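Local coordinates for DNA damage response protein Rtt109, putative (Neosartorya fumigata, PDB 5ZB9) that probably transfers an acetyl group from acetyl-CoA to lysine side chains of histone H3, in nucleosome assembly and the DNA damage response, at residues K15-R26 and W461-A471. Sequence-based numbering, arbitrary orientation.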
loop_
_atom_site.group_PDB
_atom_site.type_symbol
_atom_site.label_atom_id
_atom_site.label_comp_id
_atom_site.label_asym_id
_atom_site.label_seq_id
_atom_site.Cartn_x
_atom_site.Cartn_y
_atom_site.Cartn_z
ATOM N N LYS A 15 -20.516 3.388 6.385
ATOM C CA LYS A 15 -21.301 2.358 5.718
ATOM C C LYS A 15 -20.787 0.932 5.958
ATOM O O LYS A 15 -21.559 -0.019 5.867
ATOM C CB LYS A 15 -21.347 2.621 4.215
ATOM C CG LYS A 15 -22.104 3.857 3.792
ATOM C CD LYS A 15 -22.331 3.795 2.291
ATOM C CE LYS A 15 -22.793 5.114 1.721
ATOM N NZ LYS A 15 -21.668 6.078 1.591
ATOM N N VAL A 16 -19.496 0.772 6.249
ATOM C CA VAL A 16 -18.945 -0.573 6.424
ATOM C C VAL A 16 -18.807 -0.964 7.893
ATOM O O VAL A 16 -18.769 -2.149 8.218
ATOM C CB VAL A 16 -17.566 -0.736 5.726
ATOM C CG1 VAL A 16 -17.647 -0.293 4.277
ATOM C CG2 VAL A 16 -16.467 0.023 6.460
ATOM N N LEU A 17 -18.740 0.019 8.783
ATOM C CA LEU A 17 -18.594 -0.286 10.210
ATOM C C LEU A 17 -19.913 -0.776 10.783
ATOM O O LEU A 17 -20.976 -0.313 10.385
ATOM C CB LEU A 17 -18.095 0.937 10.993
ATOM C CG LEU A 17 -16.645 1.366 10.732
ATOM C CD1 LEU A 17 -16.305 2.627 11.492
ATOM C CD2 LEU A 17 -15.680 0.251 11.105
ATOM N N PRO A 18 -19.851 -1.736 11.713
ATOM C CA PRO A 18 -21.076 -2.233 12.348
ATOM C C PRO A 18 -21.867 -1.125 13.039
ATOM O O PRO A 18 -21.281 -0.213 13.624
ATOM C CB PRO A 18 -20.555 -3.245 13.368
ATOM C CG PRO A 18 -19.238 -3.686 12.819
ATOM C CD PRO A 18 -18.657 -2.491 12.136
ATOM N N THR A 19 -23.190 -1.217 12.949
ATOM C CA THR A 19 -24.103 -0.298 13.611
ATOM C C THR A 19 -23.719 -0.047 15.065
ATOM O O THR A 19 -23.541 -0.981 15.838
ATOM C CB THR A 19 -25.543 -0.833 13.560
ATOM O OG1 THR A 19 -26.041 -0.723 12.218
ATOM C CG2 THR A 19 -26.445 -0.048 14.506
ATOM N N GLY A 20 -23.571 1.224 15.421
ATOM C CA GLY A 20 -23.271 1.587 16.789
ATOM C C GLY A 20 -21.793 1.670 17.107
ATOM O O GLY A 20 -21.417 2.116 18.189
ATOM N N VAL A 21 -20.942 1.233 16.184
ATOM C CA VAL A 21 -19.509 1.409 16.381
ATOM C C VAL A 21 -19.153 2.866 16.116
ATOM O O VAL A 21 -19.396 3.385 15.025
ATOM C CB VAL A 21 -18.675 0.497 15.469
ATOM C CG1 VAL A 21 -17.197 0.800 15.638
ATOM C CG2 VAL A 21 -18.954 -0.959 15.779
ATOM N N LYS A 22 -18.591 3.526 17.120
ATOM C CA LYS A 22 -18.245 4.934 16.997
ATOM C C LYS A 22 -16.742 5.136 17.053
ATOM O O LYS A 22 -16.090 4.743 18.015
ATOM C CB LYS A 22 -18.921 5.753 18.100
ATOM C CG LYS A 22 -20.433 5.634 18.099
ATOM C CD LYS A 22 -21.068 6.404 19.245
ATOM C CE LYS A 22 -22.583 6.325 19.174
ATOM N NZ LYS A 22 -23.218 7.167 20.224
ATOM N N VAL A 23 -16.191 5.751 16.018
ATOM C CA VAL A 23 -14.778 6.103 16.027
ATOM C C VAL A 23 -14.591 7.528 15.535
ATOM O O VAL A 23 -15.504 8.124 14.967
ATOM C CB VAL A 23 -13.941 5.148 15.144
ATOM C CG1 VAL A 23 -14.044 3.713 15.652
ATOM C CG2 VAL A 23 -14.389 5.248 13.690
ATOM N N THR A 24 -13.403 8.072 15.751
ATOM C CA THR A 24 -13.059 9.392 15.242
ATOM C C THR A 24 -11.906 9.232 14.264
ATOM O O THR A 24 -10.975 8.473 14.528
ATOM C CB THR A 24 -12.661 10.357 16.379
ATOM O OG1 THR A 24 -13.756 10.492 17.291
ATOM C CG2 THR A 24 -12.274 11.725 15.833
ATOM N N ILE A 25 -11.968 9.931 13.134
ATOM C CA ILE A 25 -10.911 9.820 12.141
ATOM C C ILE A 25 -10.237 11.154 11.853
ATOM O O ILE A 25 -10.874 12.212 11.829
ATOM C CB ILE A 25 -11.440 9.228 10.814
ATOM C CG1 ILE A 25 -12.564 10.092 10.243
ATOM C CG2 ILE A 25 -11.921 7.823 11.033
ATOM C CD1 ILE A 25 -12.916 9.752 8.831
ATOM N N ARG A 26 -8.929 11.090 11.650
ATOM C CA ARG A 26 -8.174 12.238 11.196
ATOM C C ARG A 26 -7.312 11.790 10.024
ATOM O O ARG A 26 -6.400 10.972 10.157
ATOM C CB ARG A 26 -7.332 12.834 12.328
ATOM C CG ARG A 26 -8.189 13.406 13.458
ATOM C CD ARG A 26 -7.378 13.917 14.652
ATOM N NE ARG A 26 -8.244 14.560 15.641
ATOM C CZ ARG A 26 -8.808 13.931 16.669
ATOM N NH1 ARG A 26 -8.591 12.639 16.864
ATOM N NH2 ARG A 26 -9.589 14.596 17.507
ATOM N N TRP A 461 -9.877 22.193 15.347
ATOM C CA TRP A 461 -10.116 20.785 15.595
ATOM C C TRP A 461 -10.141 20.115 14.236
ATOM O O TRP A 461 -10.828 20.579 13.330
ATOM C CB TRP A 461 -11.425 20.596 16.356
ATOM C CG TRP A 461 -11.652 19.251 16.968
ATOM C CD1 TRP A 461 -11.286 18.846 18.218
ATOM C CD2 TRP A 461 -12.352 18.150 16.381
ATOM N NE1 TRP A 461 -11.693 17.552 18.438
ATOM C CE2 TRP A 461 -12.354 17.101 17.324
ATOM C CE3 TRP A 461 -12.967 17.942 15.144
ATOM C CZ2 TRP A 461 -12.943 15.866 17.070
ATOM C CZ3 TRP A 461 -13.556 16.713 14.893
ATOM C CH2 TRP A 461 -13.537 15.693 15.851
ATOM N N VAL A 462 -9.364 19.051 14.082
ATOM C CA VAL A 462 -9.261 18.351 12.808
ATOM C C VAL A 462 -9.957 16.993 12.870
ATOM O O VAL A 462 -9.842 16.267 13.859
ATOM C CB VAL A 462 -7.786 18.160 12.400
ATOM C CG1 VAL A 462 -7.660 17.243 11.182
ATOM C CG2 VAL A 462 -7.135 19.512 12.133
ATOM N N GLY A 463 -10.697 16.663 11.816
ATOM C CA GLY A 463 -11.264 15.336 11.684
ATOM C C GLY A 463 -12.772 15.303 11.747
ATOM O O GLY A 463 -13.443 16.313 11.535
ATOM N N GLN A 464 -13.311 14.125 12.021
ATOM C CA GLN A 464 -14.745 13.981 12.211
ATOM C C GLN A 464 -15.033 12.690 12.931
ATOM O O GLN A 464 -14.198 11.786 12.982
ATOM C CB GLN A 464 -15.498 14.018 10.880
ATOM C CG GLN A 464 -15.159 12.892 9.926
ATOM C CD GLN A 464 -15.800 13.082 8.559
ATOM O OE1 GLN A 464 -15.181 13.607 7.640
ATOM N NE2 GLN A 464 -17.047 12.650 8.424
ATOM N N ARG A 465 -16.225 12.612 13.496
ATOM C CA ARG A 465 -16.645 11.421 14.200
ATOM C C ARG A 465 -17.535 10.597 13.288
ATOM O O ARG A 465 -18.316 11.139 12.505
ATOM C CB ARG A 465 -17.362 11.790 15.495
ATOM C CG ARG A 465 -16.520 12.622 16.425
ATOM C CD ARG A 465 -16.876 12.324 17.869
ATOM N NE ARG A 465 -16.441 13.381 18.776
ATOM C CZ ARG A 465 -15.194 13.538 19.215
ATOM N NH1 ARG A 465 -14.234 12.716 18.819
ATOM N NH2 ARG A 465 -14.906 14.527 20.045
ATOM N N VAL A 466 -17.393 9.284 13.383
ATOM C CA VAL A 466 -18.083 8.364 12.495
ATOM C C VAL A 466 -18.852 7.327 13.294
ATOM O O VAL A 466 -18.310 6.715 14.215
ATOM C CB VAL A 466 -17.097 7.637 11.568
ATOM C CG1 VAL A 466 -17.840 6.670 10.670
ATOM C CG2 VAL A 466 -16.299 8.641 10.753
ATOM N N GLU A 467 -20.116 7.129 12.949
ATOM C CA GLU A 467 -20.888 6.071 13.574
ATOM C C GLU A 467 -21.272 5.047 12.522
ATOM O O GLU A 467 -21.820 5.401 11.478
ATOM C CB GLU A 467 -22.127 6.632 14.263
ATOM C CG GLU A 467 -22.738 5.689 15.289
ATOM C CD GLU A 467 -24.036 6.224 15.877
ATOM O OE1 GLU A 467 -24.758 5.443 16.538
ATOM O OE2 GLU A 467 -24.333 7.424 15.676
ATOM N N GLY A 468 -20.963 3.781 12.796
ATOM C CA GLY A 468 -21.295 2.698 11.890
ATOM C C GLY A 468 -22.775 2.610 11.545
ATOM O O GLY A 468 -23.642 2.945 12.355
ATOM N N ARG A 469 -23.050 2.134 10.335
ATOM C CA ARG A 469 -24.396 2.060 9.784
ATOM C C ARG A 469 -24.708 0.665 9.250
ATOM O O ARG A 469 -25.854 0.352 8.937
ATOM C CB ARG A 469 -24.555 3.066 8.648
ATOM C CG ARG A 469 -25.383 4.271 8.966
ATOM C CD ARG A 469 -25.484 5.149 7.726
ATOM N NE ARG A 469 -24.453 6.179 7.702
ATOM C CZ ARG A 469 -24.063 6.810 6.604
ATOM N NH1 ARG A 469 -24.609 6.500 5.438
ATOM N NH2 ARG A 469 -23.124 7.744 6.671
ATOM N N ASN A 470 -23.670 -0.153 9.109
ATOM C CA ASN A 470 -23.800 -1.484 8.523
ATOM C C ASN A 470 -24.518 -2.440 9.465
ATOM O O ASN A 470 -24.051 -2.693 10.570
ATOM C CB ASN A 470 -22.420 -2.033 8.156
ATOM C CG ASN A 470 -22.496 -3.314 7.367
ATOM O OD1 ASN A 470 -22.309 -4.400 7.912
ATOM N ND2 ASN A 470 -22.769 -3.198 6.075
ATOM N N ALA A 471 -25.658 -2.969 9.028
ATOM C CA ALA A 471 -26.505 -3.764 9.916
ATOM C C ALA A 471 -26.433 -5.256 9.606
ATOM O O ALA A 471 -27.009 -6.073 10.322
ATOM C CB ALA A 471 -27.952 -3.276 9.838
HETATM O O HOH W 1 -8.010 17.842 16.680
#
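Val23 and Val466 form a hydrogen-bonded pair of the antiparallel ladder that adds the last modelled strand, 464-467, to strand 22-35 of the mixed acetyltransferase sheet. Their two backbone bonds, Val466 N to Val23 O (2.7 Å) and Val23 N to Val466 O (2.9 Å), fix the register, and Gly468 N continues it to Val21 O at a nearly straight 169°. Within the type II turn Pro18-Val21, Thr19 N donates to Asn470 O.

Arg465 can be followed outward from its CB, which lies 4.1 Å from Val23 O. CG and CD then pass Thr24 OG1, the former at 3.6 Å. The bend at chi2 (-148°) accompanies an oblique crossing of Thr24, after which NH1 donates to OG1 at 2.7 Å with the hydroxyl in the guanidinium plane. Trp461 CZ2 lies 3.5 Å above one face of the Arg465 guanidinium, offset toward its rim. NH1 also makes a salt bridge to Glu70, whose carboxylate pairs with Arg26 NH1 as well, consistent with its offsetting the charge of the two neighbouring arginines. On the opposite face of the sheet, Val466 CG2 packs against Ile25 CG1 at 4.0 Å.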